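Long-range contact in 1-phosphatidylinositol 4,5-bisphosphate phosphodiesterase (Drosophila melanogaster, PDB 6IRB), which belongs to the phospholipase C-beta family of signalling proteins, here represented by a long, almost wholly helical segment that folds back on itself as a coiled coil: residues Q116-H127 with Q186-H197. The protein carries 2 engineered substitutions. Sequence-based numbering, arbitrary orientation.
Sequences QAAQIKQLEDRH and QGRAMEKLKLAH
Where I120 and L123 meet M190 and L193, helices 18-150 and 157-210 run antiparallel, their local axes 10.4 Å apart with 175° between directions. Knobs-into-holes packing makes this an intramolecular antiparallel coiled coil: I120 sits among M190, L193, K194 and H197, and the selenomethionine M190 among I120, L123, E124 and H127. I120, apolar and long enough to span the gap, has CG1 beside the backbone N (chi1 -63°), which carries CD1 to within 3.9 Å of L193 CG. M190, unbranched and flexible, curls CE against L123 CB at 3.6 Å, while L123 and L193 lie alongside one another, pointing opposite ways, and meet through their CD2 methyls (3.5 Å).

A histidine-glutamine pair borders this apolar layer at each end, suited to the place because the glutamine's aliphatic stem can make CH-pi contact with the flat ring while its amide reaches a backbone carbonyl. At one end Q116 CB lies over the H197 ring, and Q116 NE2 donates to H197 O (3.0 Å) and also bonds Q200. At the other the H127 ring and Q186 amide stack with planes 9° apart, Q186 CG centred over one ring face and L123 CG, of H127's own helix, off toward the rim of the opposite face. Q186 NE2 donates to a lone pair of H127 O (2.9 Å), though the bond is bent and the oxygen stands out of the amide plane.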
ATOM      1  N   GLN A 116      11.552  18.612  27.049  1.00 56.32           N
ATOM      2  CA  GLN A 116      10.911  19.311  28.163  1.00 57.32           C
ATOM      3  C   GLN A 116      11.625  19.027  29.478  1.00 64.29           C
ATOM      4  O   GLN A 116      12.041  19.948  30.192  1.00 53.75           O
ATOM      5  CB  GLN A 116       9.432  18.915  28.273  1.00 54.00           C
ATOM      6  CG  GLN A 116       8.598  19.136  27.026  1.00 62.17           C
ATOM      7  CD  GLN A 116       7.160  19.461  27.356  1.00 68.98           C
ATOM      8  OE1 GLN A 116       6.602  18.920  28.307  1.00 80.57           O
ATOM      9  NE2 GLN A 116       6.552  20.356  26.583  1.00 55.07           N
ATOM     10  N   ALA A 117      11.804  17.740  29.784  1.00 59.68           N
ATOM     11  CA  ALA A 117      12.519  17.347  30.990  1.00 60.82           C
ATOM     12  C   ALA A 117      13.947  17.877  30.967  1.00 64.55           C
ATOM     13  O   ALA A 117      14.455  18.364  31.984  1.00 72.15           O
ATOM     14  CB  ALA A 117      12.495  15.824  31.138  1.00 56.76           C
ATOM     15  N   ALA A 118      14.613  17.792  29.811  1.00 67.18           N
ATOM     16  CA  ALA A 118      15.975  18.301  29.706  1.00 58.46           C
ATOM     17  C   ALA A 118      16.050  19.784  30.050  1.00 63.26           C
ATOM     18  O   ALA A 118      17.046  20.232  30.628  1.00 64.52           O
ATOM     19  CB  ALA A 118      16.520  18.054  28.301  1.00 60.69           C
ATOM     20  N   GLN A 119      15.020  20.563  29.708  1.00 56.89           N
ATOM     21  CA  GLN A 119      15.034  21.978  30.066  1.00 62.52           C
ATOM     22  C   GLN A 119      14.867  22.161  31.571  1.00 61.72           C
ATOM     23  O   GLN A 119      15.577  22.957  32.200  1.00 62.39           O
ATOM     24  CB  GLN A 119      13.940  22.752  29.320  1.00 56.46           C
ATOM     25  CG  GLN A 119      14.162  22.986  27.831  1.00 58.60           C
ATOM     26  CD  GLN A 119      12.877  23.323  27.083  1.00 69.28           C
ATOM     27  OE1 GLN A 119      11.863  23.678  27.685  1.00 68.17           O
ATOM     28  NE2 GLN A 119      12.946  23.302  25.760  1.00 72.46           N
ATOM     29  N   ILE A 120      13.876  21.475  32.146  1.00 60.51           N
ATOM     30  CA  ILE A 120      13.691  21.433  33.597  1.00 62.66           C
ATOM     31  C   ILE A 120      15.004  21.155  34.326  1.00 57.16           C
ATOM     32  O   ILE A 120      15.412  21.908  35.218  1.00 51.64           O
ATOM     33  CB  ILE A 120      12.605  20.403  33.963  1.00 64.32           C
ATOM     34  CG1 ILE A 120      11.255  20.824  33.375  1.00 55.76           C
ATOM     35  CG2 ILE A 120      12.481  20.263  35.457  1.00 72.29           C
ATOM     36  CD1 ILE A 120      10.603  22.020  34.067  1.00 53.11           C
ATOM     37  N   LYS A 121      15.720  20.106  33.927  1.00 65.77           N
ATOM     38  CA  LYS A 121      16.949  19.805  34.654  1.00 62.37           C
ATOM     39  C   LYS A 121      17.997  20.873  34.402  1.00 58.91           C
ATOM     40  O   LYS A 121      18.802  21.167  35.287  1.00 55.88           O
ATOM     41  CB  LYS A 121      17.489  18.430  34.272  1.00 67.20           C
ATOM     42  CG  LYS A 121      18.792  18.075  34.972  1.00 83.72           C
ATOM     43  CD  LYS A 121      18.731  16.726  35.653  1.00100.19           C
ATOM     44  CE  LYS A 121      20.098  16.321  36.203  1.00107.82           C
ATOM     45  NZ  LYS A 121      21.189  16.462  35.188  1.00104.94           N
ATOM     46  N   GLN A 122      18.000  21.459  33.209  1.00 58.78           N
ATOM     47  CA  GLN A 122      18.934  22.538  32.929  1.00 74.45           C
ATOM     48  C   GLN A 122      18.658  23.727  33.835  1.00 70.72           C
ATOM     49  O   GLN A 122      19.587  24.394  34.307  1.00 78.19           O
ATOM     50  CB  GLN A 122      18.822  22.943  31.462  1.00 92.19           C
ATOM     51  CG  GLN A 122      19.818  22.255  30.560  1.00100.57           C
ATOM     52  CD  GLN A 122      19.790  22.790  29.148  1.00108.56           C
ATOM     53  OE1 GLN A 122      19.184  23.827  28.873  1.00107.71           O
ATOM     54  NE2 GLN A 122      20.442  22.075  28.239  1.00116.35           N
ATOM     55  N   LEU A 123      17.380  24.018  34.076  1.00 60.70           N
ATOM     56  CA  LEU A 123      17.041  25.098  34.993  1.00 53.28           C
ATOM     57  C   LEU A 123      17.410  24.749  36.430  1.00 52.03           C
ATOM     58  O   LEU A 123      18.163  25.484  37.080  1.00 59.98           O
ATOM     59  CB  LEU A 123      15.557  25.433  34.895  1.00 59.50           C
ATOM     60  CG  LEU A 123      15.303  26.868  35.360  1.00 58.18           C
ATOM     61  CD1 LEU A 123      16.301  27.815  34.703  1.00 53.61           C
ATOM     62  CD2 LEU A 123      13.856  27.331  35.171  1.00 50.91           C
ATOM     63  N   GLU A 124      16.854  23.646  36.951  1.00 51.02           N
ATOM     64  CA  GLU A 124      17.215  23.142  38.277  1.00 60.02           C
ATOM     65  C   GLU A 124      18.716  23.165  38.513  1.00 61.18           C
ATOM     66  O   GLU A 124      19.195  23.692  39.526  1.00 56.41           O
ATOM     67  CB  GLU A 124      16.669  21.718  38.489  1.00 66.79           C
ATOM     68  CG  GLU A 124      15.289  21.630  39.182  1.00 80.96           C
ATOM     69  CD  GLU A 124      15.216  22.314  40.569  1.00 92.75           C
ATOM     70  OE1 GLU A 124      16.265  22.714  41.125  1.00 95.52           O
ATOM     71  OE2 GLU A 124      14.091  22.458  41.111  1.00 94.14           O
ATOM     72  N   ASP A 125      19.474  22.579  37.585  1.00 72.67           N
ATOM     73  CA  ASP A 125      20.924  22.552  37.725  1.00 71.77           C
ATOM     74  C   ASP A 125      21.493  23.965  37.783  1.00 58.86           C
ATOM     75  O   ASP A 125      22.348  24.257  38.627  1.00 56.75           O
ATOM     76  CB  ASP A 125      21.536  21.737  36.588  1.00 91.61           C
ATOM     77  CG  ASP A 125      21.605  20.248  36.914  1.00102.82           C
ATOM     78  OD1 ASP A 125      20.595  19.701  37.415  1.00102.71           O
ATOM     79  OD2 ASP A 125      22.658  19.624  36.671  1.00107.13           O
ATOM     80  N   ARG A 126      21.018  24.865  36.913  1.00 57.66           N
ATOM     81  CA  ARG A 126      21.422  26.263  37.020  1.00 56.80           C
ATOM     82  C   ARG A 126      21.030  26.855  38.363  1.00 58.14           C
ATOM     83  O   ARG A 126      21.878  27.397  39.083  1.00 54.76           O
ATOM     84  CB  ARG A 126      20.829  27.110  35.900  1.00 62.36           C
ATOM     85  CG  ARG A 126      21.543  28.452  35.873  1.00 83.05           C
ATOM     86  CD  ARG A 126      20.708  29.584  35.313  1.00104.30           C
ATOM     87  NE  ARG A 126      21.528  30.504  34.528  1.00113.91           N
ATOM     88  CZ  ARG A 126      21.687  31.792  34.826  1.00108.96           C
ATOM     89  NH1 ARG A 126      21.093  32.307  35.899  1.00104.01           N
ATOM     90  NH2 ARG A 126      22.452  32.564  34.065  1.00106.24           N
ATOM     91  N   HIS A 127      19.746  26.736  38.726  1.00 55.38           N
ATOM     92  CA  HIS A 127      19.231  27.392  39.926  1.00 55.35           C
ATOM     93  C   HIS A 127      20.120  27.131  41.133  1.00 58.90           C
ATOM     94  O   HIS A 127      20.296  28.014  41.979  1.00 55.51           O
ATOM     95  CB  HIS A 127      17.815  26.897  40.224  1.00 50.69           C
ATOM     96  CG  HIS A 127      16.746  27.603  39.456  1.00 52.04           C
ATOM     97  ND1 HIS A 127      17.013  28.606  38.551  1.00 58.70           N
ATOM     98  CD2 HIS A 127      15.401  27.444  39.455  1.00 56.33           C
ATOM     99  CE1 HIS A 127      15.878  29.038  38.027  1.00 60.12           C
ATOM    100  NE2 HIS A 127      14.884  28.348  38.558  1.00 55.38           N
ATOM    101  N   GLN A 186      13.721  32.249  41.342  1.00 43.99           N
ATOM    102  CA  GLN A 186      13.861  30.841  40.980  1.00 41.22           C
ATOM    103  C   GLN A 186      12.519  30.135  40.955  1.00 37.58           C
ATOM    104  O   GLN A 186      12.237  29.347  40.041  1.00 33.88           O
ATOM    105  CB  GLN A 186      14.859  30.162  41.913  1.00 45.55           C
ATOM    106  CG  GLN A 186      16.273  30.669  41.615  1.00 52.98           C
ATOM    107  CD  GLN A 186      17.380  29.873  42.271  1.00 64.35           C
ATOM    108  OE1 GLN A 186      17.141  28.854  42.923  1.00 70.17           O
ATOM    109  NE2 GLN A 186      18.616  30.318  42.062  1.00 66.79           N
ATOM    110  N   GLY A 187      11.655  30.432  41.917  1.00 36.06           N
ATOM    111  CA  GLY A 187      10.346  29.810  41.892  1.00 37.50           C
ATOM    112  C   GLY A 187       9.542  30.332  40.720  1.00 40.15           C
ATOM    113  O   GLY A 187       8.872  29.567  40.024  1.00 40.56           O
ATOM    114  N   ARG A 188       9.635  31.639  40.461  1.00 42.90           N
ATOM    115  CA  ARG A 188       8.946  32.228  39.321  1.00 49.96           C
ATOM    116  C   ARG A 188       9.485  31.649  38.024  1.00 61.14           C
ATOM    117  O   ARG A 188       8.720  31.275  37.125  1.00 63.89           O
ATOM    118  CB  ARG A 188       9.126  33.742  39.347  1.00 50.72           C
ATOM    119  CG  ARG A 188       7.887  34.464  39.785  1.00 69.65           C
ATOM    120  CD  ARG A 188       8.053  34.953  41.204  1.00 68.54           C
ATOM    121  NE  ARG A 188       6.813  35.506  41.729  1.00 80.87           N
ATOM    122  CZ  ARG A 188       6.525  36.801  41.747  1.00 86.41           C
ATOM    123  NH1 ARG A 188       7.405  37.678  41.272  1.00 78.72           N
ATOM    124  NH2 ARG A 188       5.366  37.215  42.245  1.00 88.07           N
ATOM    125  N   ALA A 189      10.810  31.553  37.920  1.00 55.60           N
ATOM    126  CA  ALA A 189      11.411  31.011  36.714  1.00 49.67           C
ATOM    127  C   ALA A 189      10.938  29.590  36.469  1.00 53.26           C
ATOM    128  O   ALA A 189      10.588  29.226  35.336  1.00 49.32           O
ATOM    129  CB  ALA A 189      12.934  31.054  36.826  1.00 47.90           C
HETATM  130  N   MSE A 190      10.909  28.779  37.519  1.00 49.20           N
HETATM  131  CA  MSE A 190      10.475  27.415  37.372  1.00 55.90           C
HETATM  132  C   MSE A 190       9.019  27.322  36.921  1.00 45.23           C
HETATM  133  O   MSE A 190       8.701  26.597  35.982  1.00 38.05           O
HETATM  134  CB  MSE A 190      10.673  26.647  38.657  1.00 60.35           C
HETATM  135  CG  MSE A 190      10.460  25.183  38.427  1.00 70.89           C
HETATM  136 SE   MSE A 190      11.482  24.655  36.829  1.00 93.24          SE
HETATM  137  CE  MSE A 190      13.320  24.576  37.529  1.00 70.26           C
ATOM    138  N   GLU A 191       8.114  28.018  37.604  1.00 48.10           N
ATOM    139  CA  GLU A 191       6.714  27.944  37.189  1.00 55.99           C
ATOM    140  C   GLU A 191       6.590  28.285  35.712  1.00 56.81           C
ATOM    141  O   GLU A 191       6.005  27.523  34.934  1.00 61.31           O
ATOM    142  CB  GLU A 191       5.829  28.845  38.045  1.00 56.23           C
ATOM    143  CG  GLU A 191       4.434  28.272  38.164  1.00 75.90           C
ATOM    144  CD  GLU A 191       3.591  28.945  39.225  1.00 97.05           C
ATOM    145  OE1 GLU A 191       3.288  30.149  39.068  1.00103.04           O
ATOM    146  OE2 GLU A 191       3.220  28.262  40.209  1.00105.44           O
ATOM    147  N   LYS A 192       7.125  29.442  35.314  1.00 49.35           N
ATOM    148  CA  LYS A 192       7.013  29.857  33.925  1.00 56.16           C
ATOM    149  C   LYS A 192       7.539  28.761  33.001  1.00 65.48           C
ATOM    150  O   LYS A 192       6.904  28.432  31.992  1.00 77.62           O
ATOM    151  CB  LYS A 192       7.759  31.185  33.731  1.00 64.45           C
ATOM    152  CG  LYS A 192       8.259  31.511  32.299  1.00 83.68           C
ATOM    153  CD  LYS A 192       7.285  31.250  31.135  1.00 89.08           C
ATOM    154  CE  LYS A 192       8.073  30.776  29.902  1.00 77.80           C
ATOM    155  NZ  LYS A 192       7.259  30.715  28.667  1.00 72.85           N
ATOM    156  N   LEU A 193       8.678  28.156  33.350  1.00 57.29           N
ATOM    157  CA  LEU A 193       9.156  26.991  32.610  1.00 49.29           C
ATOM    158  C   LEU A 193       8.092  25.898  32.511  1.00 59.04           C
ATOM    159  O   LEU A 193       7.733  25.470  31.406  1.00 54.91           O
ATOM    160  CB  LEU A 193      10.445  26.435  33.231  1.00 33.57           C
ATOM    161  CG  LEU A 193      11.159  25.456  32.282  1.00 33.68           C
ATOM    162  CD1 LEU A 193      10.965  25.870  30.842  1.00 42.07           C
ATOM    163  CD2 LEU A 193      12.649  25.304  32.558  1.00 41.07           C
ATOM    164  N   LYS A 194       7.612  25.391  33.655  1.00 54.04           N
ATOM    165  CA  LYS A 194       6.627  24.315  33.586  1.00 48.23           C
ATOM    166  C   LYS A 194       5.357  24.708  32.851  1.00 56.39           C
ATOM    167  O   LYS A 194       4.737  23.853  32.207  1.00 64.79           O
ATOM    168  CB  LYS A 194       6.262  23.799  34.969  1.00 39.33           C
ATOM    169  CG  LYS A 194       7.311  22.942  35.615  1.00 42.96           C
ATOM    170  CD  LYS A 194       6.983  22.741  37.074  1.00 55.41           C
ATOM    171  CE  LYS A 194       8.084  21.981  37.778  1.00 68.35           C
ATOM    172  NZ  LYS A 194       8.046  20.538  37.389  1.00 70.22           N
ATOM    173  N   LEU A 195       4.976  25.988  32.883  1.00 51.77           N
ATOM    174  CA  LEU A 195       3.799  26.402  32.118  1.00 56.52           C
ATOM    175  C   LEU A 195       4.040  26.350  30.619  1.00 55.03           C
ATOM    176  O   LEU A 195       3.111  26.054  29.861  1.00 57.91           O
ATOM    177  CB  LEU A 195       3.327  27.798  32.520  1.00 57.29           C
ATOM    178  CG  LEU A 195       2.638  27.933  33.883  1.00 53.22           C
ATOM    179  CD1 LEU A 195       1.752  29.179  33.927  1.00 46.38           C
ATOM    180  CD2 LEU A 195       1.826  26.684  34.192  1.00 45.78           C
ATOM    181  N   ALA A 196       5.252  26.657  30.166  1.00 39.46           N
ATOM    182  CA  ALA A 196       5.524  26.520  28.744  1.00 39.69           C
ATOM    183  C   ALA A 196       5.420  25.061  28.328  1.00 55.85           C
ATOM    184  O   ALA A 196       4.762  24.732  27.334  1.00 55.44           O
ATOM    185  CB  ALA A 196       6.905  27.085  28.416  1.00 38.32           C
ATOM    186  N   HIS A 197       6.039  24.167  29.103  1.00 50.94           N
ATOM    187  CA  HIS A 197       5.977  22.740  28.800  1.00 48.29           C
ATOM    188  C   HIS A 197       4.535  22.260  28.745  1.00 50.61           C
ATOM    189  O   HIS A 197       4.141  21.541  27.819  1.00 50.11           O
ATOM    190  CB  HIS A 197       6.797  21.951  29.815  1.00 51.37           C
ATOM    191  CG  HIS A 197       8.277  22.155  29.674  1.00 57.26           C
ATOM    192  ND1 HIS A 197       9.118  22.298  30.757  1.00 63.07           N
ATOM    193  CD2 HIS A 197       9.064  22.263  28.576  1.00 60.74           C
ATOM    194  CE1 HIS A 197      10.360  22.465  30.334  1.00 61.78           C
ATOM    195  NE2 HIS A 197      10.355  22.449  29.014  1.00 59.71           N
TER